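Local coordinates for uncharacterized protein MG027 (Mycoplasma genitalium, PDB 1Q8C) that is of unknown function but has an all-helical fold resembling that of the NusB proteins, which act in transcription antitermination in bacteria, at residues A[71-74]-A[75-78]; A[98-101]-A[102-105]. All blocks are in the same frame, centred on the assembly; numbering follows the deposited sequence.

Contact 1: A[71-74]-A[75-78]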
ATOM      1  N   PHE A  71      -8.212   5.527   4.124  1.00 43.70           N
ATOM      2  CA  PHE A  71      -7.756   4.622   3.070  1.00 43.79           C
ATOM      3  C   PHE A  71      -8.576   3.325   3.110  1.00 43.93           C
ATOM      4  O   PHE A  71      -9.087   2.878   2.097  1.00 44.04           O
ATOM      5  CB  PHE A  71      -6.251   4.315   3.230  1.00 44.02           C
ATOM      6  CG  PHE A  71      -5.317   5.482   2.901  1.00 43.51           C
ATOM      7  CD1 PHE A  71      -3.972   5.389   3.193  1.00 43.77           C
ATOM      8  CD2 PHE A  71      -5.775   6.641   2.294  1.00 43.69           C
ATOM      9  CE1 PHE A  71      -3.096   6.426   2.885  1.00 43.91           C
ATOM     10  CE2 PHE A  71      -4.895   7.677   1.983  1.00 43.89           C
ATOM     11  CZ  PHE A  71      -3.557   7.563   2.287  1.00 43.56           C
ATOM     12  N   GLN A  72      -8.722   2.742   4.291  1.00 44.21           N
ATOM     13  CA  GLN A  72      -9.470   1.497   4.441  1.00 44.53           C
ATOM     14  C   GLN A  72     -10.917   1.677   3.996  1.00 44.48           C
ATOM     15  O   GLN A  72     -11.486   0.791   3.378  1.00 44.81           O
ATOM     16  CB  GLN A  72      -9.432   1.017   5.892  1.00 44.75           C
ATOM     17  CG  GLN A  72      -8.047   0.566   6.378  1.00 45.47           C
ATOM     18  CD  GLN A  72      -7.859  -0.943   6.308  1.00 46.82           C
ATOM     19  OE1 GLN A  72      -8.137  -1.558   5.274  1.00 47.24           O
ATOM     20  NE2 GLN A  72      -7.387  -1.543   7.407  1.00 47.89           N
ATOM     21  N   LYS A  73     -11.509   2.824   4.312  1.00 44.38           N
ATOM     22  CA  LYS A  73     -12.856   3.141   3.853  1.00 44.31           C
ATOM     23  C   LYS A  73     -12.918   3.253   2.334  1.00 44.33           C
ATOM     24  O   LYS A  73     -13.735   2.580   1.703  1.00 44.61           O
ATOM     25  CB  LYS A  73     -13.357   4.434   4.487  1.00 44.33           C
ATOM     26  CG  LYS A  73     -14.659   4.285   5.277  1.00 44.63           C
ATOM     27  CD  LYS A  73     -14.529   3.351   6.480  1.00 44.93           C
ATOM     28  CE  LYS A  73     -15.779   3.401   7.392  1.00 45.35           C
ATOM     29  NZ  LYS A  73     -15.557   2.740   8.731  1.00 45.64           N
ATOM     30  N   LYS A  74     -12.070   4.101   1.752  1.00 44.23           N
ATOM     31  CA  LYS A  74     -12.031   4.291   0.296  1.00 44.31           C
ATOM     32  C   LYS A  74     -11.920   2.963  -0.447  1.00 44.42           C
ATOM     33  O   LYS A  74     -12.586   2.750  -1.456  1.00 44.75           O
ATOM     34  CB  LYS A  74     -10.874   5.200  -0.106  1.00 44.18           C
ATOM     35  CG  LYS A  74     -11.123   6.673   0.171  1.00 44.49           C
ATOM     36  CD  LYS A  74      -9.847   7.486  -0.005  1.00 45.14           C
ATOM     37  CE  LYS A  74      -9.863   8.772   0.832  1.00 45.79           C
ATOM     38  NZ  LYS A  74      -8.527   9.477   0.783  1.00 46.29           N
ATOM     39  N   ILE A  75     -11.073   2.077   0.060  1.00 44.66           N
ATOM     40  CA  ILE A  75     -10.968   0.727  -0.472  1.00 44.71           C
ATOM     41  C   ILE A  75     -12.320   0.005  -0.340  1.00 44.83           C
ATOM     42  O   ILE A  75     -12.937  -0.329  -1.341  1.00 44.98           O
ATOM     43  CB  ILE A  75      -9.840  -0.023   0.261  1.00 44.69           C
ATOM     44  CG1 ILE A  75      -8.494   0.516  -0.222  1.00 44.60           C
ATOM     45  CG2 ILE A  75      -9.946  -1.523   0.041  1.00 44.90           C
ATOM     46  CD1 ILE A  75      -7.357   0.293   0.732  1.00 45.21           C
ATOM     47  N   GLU A  76     -12.772  -0.223   0.892  1.00 44.88           N
ATOM     48  CA  GLU A  76     -14.082  -0.817   1.177  1.00 44.95           C
ATOM     49  C   GLU A  76     -15.121  -0.477   0.104  1.00 44.95           C
ATOM     50  O   GLU A  76     -15.776  -1.369  -0.454  1.00 45.36           O
ATOM     51  CB  GLU A  76     -14.591  -0.332   2.551  1.00 45.10           C
ATOM     52  CG  GLU A  76     -15.458  -1.324   3.338  1.00 45.77           C
ATOM     53  CD  GLU A  76     -16.152  -0.688   4.558  1.00 46.74           C
ATOM     54  OE1 GLU A  76     -17.269  -1.177   4.957  1.00 46.37           O
ATOM     55  OE2 GLU A  76     -15.583   0.293   5.128  1.00 47.20           O
ATOM     56  N   GLU A  77     -15.254   0.813  -0.201  1.00 44.84           N
ATOM     57  CA  GLU A  77     -16.335   1.302  -1.064  1.00 44.64           C
ATOM     58  C   GLU A  77     -16.048   1.271  -2.572  1.00 44.48           C
ATOM     59  O   GLU A  77     -16.979   1.360  -3.378  1.00 44.27           O
ATOM     60  CB  GLU A  77     -16.712   2.732  -0.664  1.00 44.72           C
ATOM     61  CG  GLU A  77     -16.982   2.924   0.830  1.00 44.81           C
ATOM     62  CD  GLU A  77     -17.039   4.391   1.220  1.00 45.21           C
ATOM     63  OE1 GLU A  77     -16.113   5.148   0.825  1.00 43.85           O
ATOM     64  OE2 GLU A  77     -18.018   4.785   1.908  1.00 46.10           O
ATOM     65  N   GLN A  78     -14.779   1.180  -2.956  1.00 44.26           N
ATOM     66  CA  GLN A  78     -14.441   1.118  -4.368  1.00 44.30           C
ATOM     67  C   GLN A  78     -14.729  -0.276  -4.898  1.00 44.49           C
ATOM     68  O   GLN A  78     -15.349  -0.431  -5.962  1.00 44.21           O
ATOM     69  CB  GLN A  78     -12.984   1.496  -4.618  1.00 44.38           C
ATOM     70  CG  GLN A  78     -12.734   2.058  -6.001  1.00 44.25           C
ATOM     71  CD  GLN A  78     -13.855   2.963  -6.463  1.00 44.59           C
ATOM     72  OE1 GLN A  78     -14.256   3.886  -5.747  1.00 45.57           O
ATOM     73  NE2 GLN A  78     -14.382   2.689  -7.648  1.00 44.15           N
TER

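Contact 2: A[98-101]-A[102-105]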
ATOM      1  N   ILE A  98     -11.398  -9.147  -1.434  1.00 45.13           N
ATOM      2  CA  ILE A  98      -9.987  -8.735  -1.473  1.00 45.02           C
ATOM      3  C   ILE A  98      -9.237  -9.313  -0.267  1.00 44.84           C
ATOM      4  O   ILE A  98      -9.778  -9.340   0.839  1.00 44.75           O
ATOM      5  CB  ILE A  98      -9.891  -7.188  -1.478  1.00 45.23           C
ATOM      6  CG1 ILE A  98      -8.489  -6.718  -1.840  1.00 44.59           C
ATOM      7  CG2 ILE A  98     -10.299  -6.614  -0.113  1.00 45.67           C
ATOM      8  CD1 ILE A  98      -8.333  -5.210  -1.851  1.00 44.55           C
ATOM      9  N   ASP A  99      -8.009  -9.791  -0.476  1.00 44.53           N
ATOM     10  CA  ASP A  99      -7.246 -10.397   0.628  1.00 44.50           C
ATOM     11  C   ASP A  99      -6.408  -9.338   1.362  1.00 44.08           C
ATOM     12  O   ASP A  99      -6.364  -8.183   0.946  1.00 43.70           O
ATOM     13  CB  ASP A  99      -6.407 -11.595   0.130  1.00 44.73           C
ATOM     14  CG  ASP A  99      -4.932 -11.436   0.397  1.00 45.40           C
ATOM     15  OD1 ASP A  99      -4.329 -12.286   1.109  1.00 46.53           O
ATOM     16  OD2 ASP A  99      -4.305 -10.473  -0.067  1.00 45.34           O
ATOM     17  N   LEU A 100      -5.777  -9.721   2.465  1.00 43.87           N
ATOM     18  CA  LEU A 100      -5.019  -8.763   3.266  1.00 43.90           C
ATOM     19  C   LEU A 100      -3.660  -8.383   2.697  1.00 43.73           C
ATOM     20  O   LEU A 100      -3.184  -7.285   2.943  1.00 43.95           O
ATOM     21  CB  LEU A 100      -4.850  -9.268   4.697  1.00 43.95           C
ATOM     22  CG  LEU A 100      -6.051  -8.963   5.602  1.00 44.18           C
ATOM     23  CD1 LEU A 100      -5.714  -9.307   7.049  1.00 44.05           C
ATOM     24  CD2 LEU A 100      -6.476  -7.493   5.481  1.00 44.48           C
ATOM     25  N   LEU A 101      -3.008  -9.287   1.981  1.00 43.78           N
ATOM     26  CA  LEU A 101      -1.779  -8.925   1.297  1.00 43.79           C
ATOM     27  C   LEU A 101      -2.107  -7.958   0.178  1.00 43.69           C
ATOM     28  O   LEU A 101      -1.437  -6.958   0.029  1.00 43.64           O
ATOM     29  CB  LEU A 101      -1.051 -10.154   0.750  1.00 43.95           C
ATOM     30  CG  LEU A 101       0.258  -9.965  -0.030  1.00 43.76           C
ATOM     31  CD1 LEU A 101       1.271  -9.132   0.734  1.00 44.03           C
ATOM     32  CD2 LEU A 101       0.838 -11.337  -0.318  1.00 44.25           C
ATOM     33  N   THR A 102      -3.153  -8.239  -0.590  1.00 43.63           N
ATOM     34  CA  THR A 102      -3.551  -7.349  -1.684  1.00 43.61           C
ATOM     35  C   THR A 102      -3.990  -6.011  -1.127  1.00 43.47           C
ATOM     36  O   THR A 102      -3.741  -4.977  -1.738  1.00 43.29           O
ATOM     37  CB  THR A 102      -4.700  -7.929  -2.531  1.00 43.79           C
ATOM     38  OG1 THR A 102      -5.905  -7.971  -1.750  1.00 44.15           O
ATOM     39  CG2 THR A 102      -4.424  -9.372  -2.942  1.00 43.72           C
ATOM     40  N   THR A 103      -4.627  -6.030   0.040  1.00 43.37           N
ATOM     41  CA  THR A 103      -4.982  -4.792   0.730  1.00 43.25           C
ATOM     42  C   THR A 103      -3.704  -4.025   1.120  1.00 43.24           C
ATOM     43  O   THR A 103      -3.624  -2.831   0.924  1.00 43.06           O
ATOM     44  CB  THR A 103      -5.862  -5.059   1.995  1.00 43.41           C
ATOM     45  OG1 THR A 103      -7.097  -5.691   1.632  1.00 42.67           O
ATOM     46  CG2 THR A 103      -6.312  -3.754   2.633  1.00 43.48           C
ATOM     47  N   ALA A 104      -2.699  -4.722   1.649  1.00 43.15           N
ATOM     48  CA  ALA A 104      -1.466  -4.073   2.113  1.00 43.11           C
ATOM     49  C   ALA A 104      -0.736  -3.417   0.944  1.00 43.04           C
ATOM     50  O   ALA A 104      -0.151  -2.344   1.085  1.00 42.23           O
ATOM     51  CB  ALA A 104      -0.556  -5.098   2.818  1.00 43.09           C
ATOM     52  N   VAL A 105      -0.779  -4.087  -0.209  1.00 43.24           N
ATOM     53  CA  VAL A 105      -0.237  -3.540  -1.445  1.00 43.54           C
ATOM     54  C   VAL A 105      -1.001  -2.272  -1.871  1.00 43.61           C
ATOM     55  O   VAL A 105      -0.386  -1.283  -2.260  1.00 43.57           O
ATOM     56  CB  VAL A 105      -0.305  -4.550  -2.601  1.00 43.56           C
ATOM     57  CG1 VAL A 105       0.023  -3.851  -3.936  1.00 44.00           C
ATOM     58  CG2 VAL A 105       0.621  -5.729  -2.343  1.00 43.78           C
TER

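Contact 1: A[71-74]-A[75-78]
Phe71 begins this two-turn piece of helix 55-81 by accepting, through its carbonyl O, the amide of Ile75; the bond is 3.0 Å from Ile75 N to Phe71 O, and the N-H points almost straight at the oxygen. The same carbonyl is flanked by the isoleucine's longer branch: Ile75 CG1 and CD1 fold back along the helix over Phe71 O, CD1 lying 3.4 Å from it, because CG1 stands beside its own backbone N (chi1 -73°). The phenyl ring itself leads away from the following turn and packs on Leu107, Leu110 and Ser111 of helix 100-116, while Ile75 also reaches Leu107 and touches Leu147. Gln72 repeats the backbone step, its O receiving Glu76 N at 3.0 Å, and its side chain touches Leu29. Lys73 carries the main side-chain contact of the pair of segments. Its chain bends at chi2 (63°) and then runs out extended alongside that of Glu76, both pointing the same way, with Glu76 OE2 3.5 Å from Lys73 CD. The carboxylate thus meets the aliphatic part of the lysine; NZ remains 4.4 Å from Glu76 OE2, too far for a salt bridge, although the opposite charges probably attract on this exposed face. Lys73 O takes the amide of Glu77, and Glu77 CG lies 3.4 Å from that same oxygen. Lys74 ends the series with a weak bond, Gln78 N to Lys74 O, bent to 133°, and its extended side chain touches Leu147. Successive i to i+4 backbone bonds, with Phe71 and Ile75 on the buried side and charged residues on the other, are the pattern of an amphipathic alpha-helix, here in a NusB-like helical fold.

Contact 2: A[98-101]-A[102-105]
At Asp99 the backbone turns from an extended conformation into helix 100-116, whose first bonds run from Thr103 N to Asp99 O, Ala104 N to Leu100 O and Val105 N to Leu101 O. Asp99 is the N-cap: its carboxylate folds over the start of the helix, and Thr102 N meets Asp99 OD2 nearly along the C-O axis at 2.6 Å and 171°. That oxygen also lies against the threonine's methyl, 3.1 Å from Thr102 CG2. The main-chain oxygen of the same residue, Asp99 O, is gripped twice by Thr103. Thr103 N and Thr103 OG1 arrive from opposite faces of the carbonyl plane, the hydroxyl donating at 2.7 Å from well above it; chi1 of -61° sets OG1 beside its own backbone N, turned back toward the preceding turn. A bond from Thr102 OG1 to the same carbonyl is less certain, since the position of that hydroxyl is doubtful. Ile98 crosses Thr103 at about a right angle, its CD1 3.7 Å from Thr103 OG1, so an aliphatic branch lies beside the hydroxyl of this buried threonine. Around this helix start, Leu100 and Ala104 rest on Phe26 of helix 14-28, Thr102 and Val105 pack on Met131 of helix 120-133, and Asp99 touches Gln136 in the loop that follows.

Contact 1, in the later part of helix 55-81, and contact 2, at the start of helix 100-116, belong to helices consecutive in the chain, and their centres are about 12 Å apart. They meet directly where Gln72 OE1 packs 3.9 Å from Thr103 CG2, a packing contact between a side-chain amide and a methyl group. Farther along helix 100-116, Leu107 receives both Phe71 and Ile75, so the buried side of contact 1 continues onto the helix that contact 2 begins. A bound sodium ion lies about 7 Å from the side chain of Phe71, not in contact with it.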